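Local coordinates for protein PrgX (Enterococcus faecalis, PDB 2AWI) that acts as the receptor for the peptide sex pheromone cCF10 and probably binds DNA as a repressor that regulates conjugation, at residues A[193-196]-A[197-201]; A[164-167]-A[168-171]. The protein carries 1 engineered substitution. All coordinates share one frame; numbering follows the deposited sequence.

Contact 1 (A[193-196]-A[197-201])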
loop_
_atom_site.group_PDB
_atom_site.type_symbol
_atom_site.label_atom_id
_atom_site.label_comp_id
_atom_site.label_asym_id
_atom_site.label_seq_id
_atom_site.Cartn_x
_atom_site.Cartn_y
_atom_site.Cartn_z
ATOM N N VAL A 193 11.081 8.287 -29.992
ATOM C CA VAL A 193 11.345 7.074 -30.753
ATOM C C VAL A 193 11.532 5.892 -29.829
ATOM O O VAL A 193 10.876 4.870 -29.975
ATOM C CB VAL A 193 12.636 7.191 -31.604
ATOM C CG1 VAL A 193 12.908 5.868 -32.300
ATOM C CG2 VAL A 193 12.507 8.310 -32.614
ATOM N N LEU A 194 12.435 6.041 -28.872
ATOM C CA LEU A 194 12.728 4.963 -27.949
ATOM C C LEU A 194 11.501 4.542 -27.168
ATOM O O LEU A 194 11.216 3.353 -27.062
ATOM C CB LEU A 194 13.856 5.381 -26.997
ATOM C CG LEU A 194 15.062 6.007 -27.709
ATOM C CD1 LEU A 194 16.112 6.426 -26.703
ATOM C CD2 LEU A 194 15.630 5.009 -28.698
ATOM N N LYS A 195 10.763 5.510 -26.637
ATOM C CA LYS A 195 9.581 5.194 -25.849
ATOM C C LYS A 195 8.563 4.421 -26.682
ATOM O O LYS A 195 8.027 3.408 -26.231
ATOM C CB LYS A 195 8.965 6.482 -25.297
ATOM C CG LYS A 195 7.863 6.272 -24.262
ATOM C CD LYS A 195 6.492 6.193 -24.904
ATOM C CE LYS A 195 6.107 7.519 -25.547
ATOM N NZ LYS A 195 4.781 7.466 -26.231
ATOM N N ASN A 196 8.299 4.897 -27.895
ATOM C CA ASN A 196 7.345 4.228 -28.765
ATOM C C ASN A 196 7.863 2.869 -29.206
ATOM O O ASN A 196 7.110 1.897 -29.274
ATOM C CB ASN A 196 7.036 5.080 -29.999
ATOM C CG ASN A 196 6.245 6.321 -29.659
ATOM O OD1 ASN A 196 5.557 6.370 -28.643
ATOM N ND2 ASN A 196 6.324 7.328 -30.518
ATOM N N ALA A 197 9.153 2.801 -29.502
ATOM C CA ALA A 197 9.748 1.548 -29.936
ATOM C C ALA A 197 9.710 0.530 -28.804
ATOM O O ALA A 197 9.401 -0.638 -29.030
ATOM C CB ALA A 197 11.186 1.775 -30.390
ATOM N N LEU A 198 10.017 0.979 -27.588
ATOM C CA LEU A 198 10.030 0.091 -26.423
ATOM C C LEU A 198 8.642 -0.408 -26.034
ATOM O O LEU A 198 8.491 -1.524 -25.541
ATOM C CB LEU A 198 10.684 0.794 -25.229
ATOM C CG LEU A 198 10.656 0.057 -23.888
ATOM C CD1 LEU A 198 11.183 -1.349 -24.066
ATOM C CD2 LEU A 198 11.486 0.810 -22.863
ATOM N N THR A 199 7.630 0.420 -26.256
ATOM C CA THR A 199 6.262 0.042 -25.935
ATOM C C THR A 199 5.877 -1.133 -26.829
ATOM O O THR A 199 5.348 -2.141 -26.368
ATOM C CB THR A 199 5.285 1.218 -26.190
ATOM O OG1 THR A 199 5.646 2.328 -25.355
ATOM C CG2 THR A 199 3.852 0.805 -25.890
ATOM N N ILE A 200 6.149 -0.986 -28.117
ATOM C CA ILE A 200 5.853 -2.021 -29.091
ATOM C C ILE A 200 6.640 -3.302 -28.786
ATOM O O ILE A 200 6.102 -4.407 -28.856
ATOM C CB ILE A 200 6.191 -1.519 -30.508
ATOM C CG1 ILE A 200 5.229 -0.382 -30.884
ATOM C CG2 ILE A 200 6.118 -2.664 -31.503
ATOM C CD1 ILE A 200 5.588 0.368 -32.178
ATOM N N SER A 201 7.902 -3.151 -28.414
ATOM C CA SER A 201 8.745 -4.300 -28.114
ATOM C C SER A 201 8.247 -5.139 -26.950
ATOM O O SER A 201 8.332 -6.368 -26.990
ATOM C CB SER A 201 10.170 -3.837 -27.841
ATOM O OG SER A 201 10.695 -3.222 -29.001
#
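Val193 O accepts Ala197 N at 2.7 Å, and the methyl CB of Ala197 lies close by the same oxygen. The next bond repeats it one residue on: Leu194 O receives Leu198 N at 2.7 Å, with the donor tilted 21° from the carbonyl plane. The Leu194 side chain turns away and touches Tyr176. Lys195 O is gripped twice. Thr199 N reaches Lys195 O at 3.0 Å and Thr199 OG1 reaches it at 2.8 Å, from opposite faces of the carbonyl plane. Thr199 holds OG1 beside its own backbone N (chi1 -61°), which lets the hydroxyl fold back onto the preceding turn. This is the i to i-4 side-chain bond of a helical threonine, here in the C-terminal half of helix 184-203 of the C-terminal TPR region. Bends at chi2 and chi3 fold the Lys195 chain alongside Thr199, with CD 4.0 Å from Thr199 OG1, and NZ gives a 2.8 Å hydrogen bond to Asn196 OD1. Asn196 ND2 makes a weak hydrogen bond to Ser157 OG, so both ends of the amide have a partner. Asn196 O accepts a longer bond from Ile200 N at 3.3 Å, and Ile200 CG1 packs against this oxygen at 3.4 Å.

Contact 2 (A[164-167]-A[168-171])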
loop_
_atom_site.group_PDB
_atom_site.type_symbol
_atom_site.label_atom_id
_atom_site.label_comp_id
_atom_site.label_asym_id
_atom_site.label_seq_id
_atom_site.Cartn_x
_atom_site.Cartn_y
_atom_site.Cartn_z
ATOM N N PRO A 164 4.621 -2.392 -39.889
ATOM C CA PRO A 164 4.958 -3.469 -38.953
ATOM C C PRO A 164 6.321 -3.143 -38.357
ATOM O O PRO A 164 7.196 -2.630 -39.052
ATOM C CB PRO A 164 4.993 -4.704 -39.849
ATOM C CG PRO A 164 3.956 -4.379 -40.895
ATOM C CD PRO A 164 4.261 -2.932 -41.214
ATOM N N TYR A 165 6.502 -3.431 -37.076
ATOM C CA TYR A 165 7.764 -3.134 -36.407
ATOM C C TYR A 165 9.027 -3.506 -37.188
ATOM O O TYR A 165 9.956 -2.704 -37.296
ATOM C CB TYR A 165 7.803 -3.820 -35.040
ATOM C CG TYR A 165 9.084 -3.559 -34.286
ATOM C CD1 TYR A 165 9.352 -2.300 -33.740
ATOM C CD2 TYR A 165 10.048 -4.557 -34.150
ATOM C CE1 TYR A 165 10.551 -2.044 -33.079
ATOM C CE2 TYR A 165 11.249 -4.313 -33.492
ATOM C CZ TYR A 165 11.494 -3.054 -32.961
ATOM O OH TYR A 165 12.684 -2.802 -32.324
ATOM N N GLU A 166 9.058 -4.714 -37.742
ATOM C CA GLU A 166 10.233 -5.187 -38.469
ATOM C C GLU A 166 10.691 -4.356 -39.670
ATOM O O GLU A 166 11.880 -4.330 -39.981
ATOM C CB GLU A 166 10.028 -6.639 -38.904
ATOM C CG GLU A 166 11.330 -7.359 -39.224
ATOM C CD GLU A 166 12.265 -7.442 -38.021
ATOM O OE1 GLU A 166 13.409 -7.920 -38.190
ATOM O OE2 GLU A 166 11.857 -7.034 -36.909
ATOM N N GLU A 167 9.761 -3.687 -40.346
ATOM C CA GLU A 167 10.115 -2.867 -41.503
ATOM C C GLU A 167 10.698 -1.517 -41.089
ATOM O O GLU A 167 11.203 -0.767 -41.925
ATOM C CB GLU A 167 8.888 -2.612 -42.379
ATOM C CG GLU A 167 8.273 -3.849 -42.989
ATOM C CD GLU A 167 7.122 -3.511 -43.914
ATOM O OE1 GLU A 167 7.337 -2.717 -44.859
ATOM O OE2 GLU A 167 6.006 -4.037 -43.697
ATOM N N VAL A 168 10.624 -1.212 -39.798
ATOM C CA VAL A 168 11.124 0.055 -39.301
ATOM C C VAL A 168 12.372 -0.118 -38.451
ATOM O O VAL A 168 13.325 0.649 -38.577
ATOM C CB VAL A 168 10.045 0.776 -38.462
ATOM C CG1 VAL A 168 10.569 2.113 -37.966
ATOM C CG2 VAL A 168 8.793 0.972 -39.292
ATOM N N SER A 169 12.372 -1.137 -37.599
ATOM C CA SER A 169 13.502 -1.389 -36.710
ATOM C C SER A 169 14.874 -1.209 -37.359
ATOM O O SER A 169 15.732 -0.503 -36.830
ATOM C CB SER A 169 13.408 -2.798 -36.119
ATOM O OG SER A 169 13.501 -3.780 -37.134
ATOM N N SER A 170 15.085 -1.844 -38.504
ATOM C CA SER A 170 16.373 -1.755 -39.182
ATOM C C SER A 170 16.736 -0.318 -39.550
ATOM O O SER A 170 17.909 0.004 -39.728
ATOM C CB SER A 170 16.375 -2.642 -40.432
ATOM O OG SER A 170 15.342 -2.272 -41.328
ATOM N N ILE A 171 15.730 0.544 -39.650
ATOM C CA ILE A 171 15.957 1.946 -39.991
ATOM C C ILE A 171 16.321 2.774 -38.757
ATOM O O ILE A 171 17.018 3.782 -38.855
ATOM C CB ILE A 171 14.704 2.557 -40.661
ATOM C CG1 ILE A 171 14.396 1.802 -41.956
ATOM C CG2 ILE A 171 14.931 4.033 -40.952
ATOM C CD1 ILE A 171 13.163 2.290 -42.684
#
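Tyr165 carries its ring anti to the backbone N (chi1 180°), and chi2 turns one ring face onto CB of Ser169, one helical turn later. Ser169 in turn places OG between its backbone N and its carbonyl carbon (chi1 64°), which directs the hydroxyl to the carbonyl of Glu166. The site is the first turn of the short helix 165-172, in the all-helical C-terminal TPR region. The contact to the ring is a CH-pi interaction. Ser169 CB sits 4.0 Å from the Tyr165 ring centroid, 27° off the ring normal, and lies nearest the phenol end at CE2 and CZ. At that end Tyr165 OH is hydrogen-bonded to Glu209 and to Tyr213 OH, so the ring is held at its polar end as well as across its face.

One backbone oxygen takes two bonds. Tyr165 O accepts Ser169 N at 2.9 Å, nearly straight, and Val168 N at 3.0 Å. The second donor stands well above the carbonyl plane. Val168 is buried. Its CG2 comes within 3.9 Å of Pro164 O, and its side chain also packs on Leu160, Leu163 and Leu159. Further along, Ile171 extends CD1 to 3.7 Å from Glu167 O, while its side chain touches Val156 of helix 150-159 and Leu138 of helix 128-142. The hydroxyl of Ser169 completes the turn with a weak hydrogen bond, OG to Glu166 O at 3.3 Å.

In the fold
Contact 2 comes first along the chain, at the start of helix 165-172. Contact 1 follows within helix 184-203, the next helix. Each is local to one helix and closes no longer loop, so the two stand in series and neither nest nor cross. Their centres are about 12 Å apart, and they meet through side chains. Ile200 CG2 packs on Tyr165 CD1 at 3.9 Å, and Ser201 OG lies 3.9 Å from Tyr165 OH. Leu160 joins them too, touching Tyr165 and Val168 of 164-171 and Ala197 and Ile200 of 193-201. Beyond this seam, contact 2 reaches back to helices 128-142 and 150-159. Contact 1 reaches forward to helices 207-220 and 230-248.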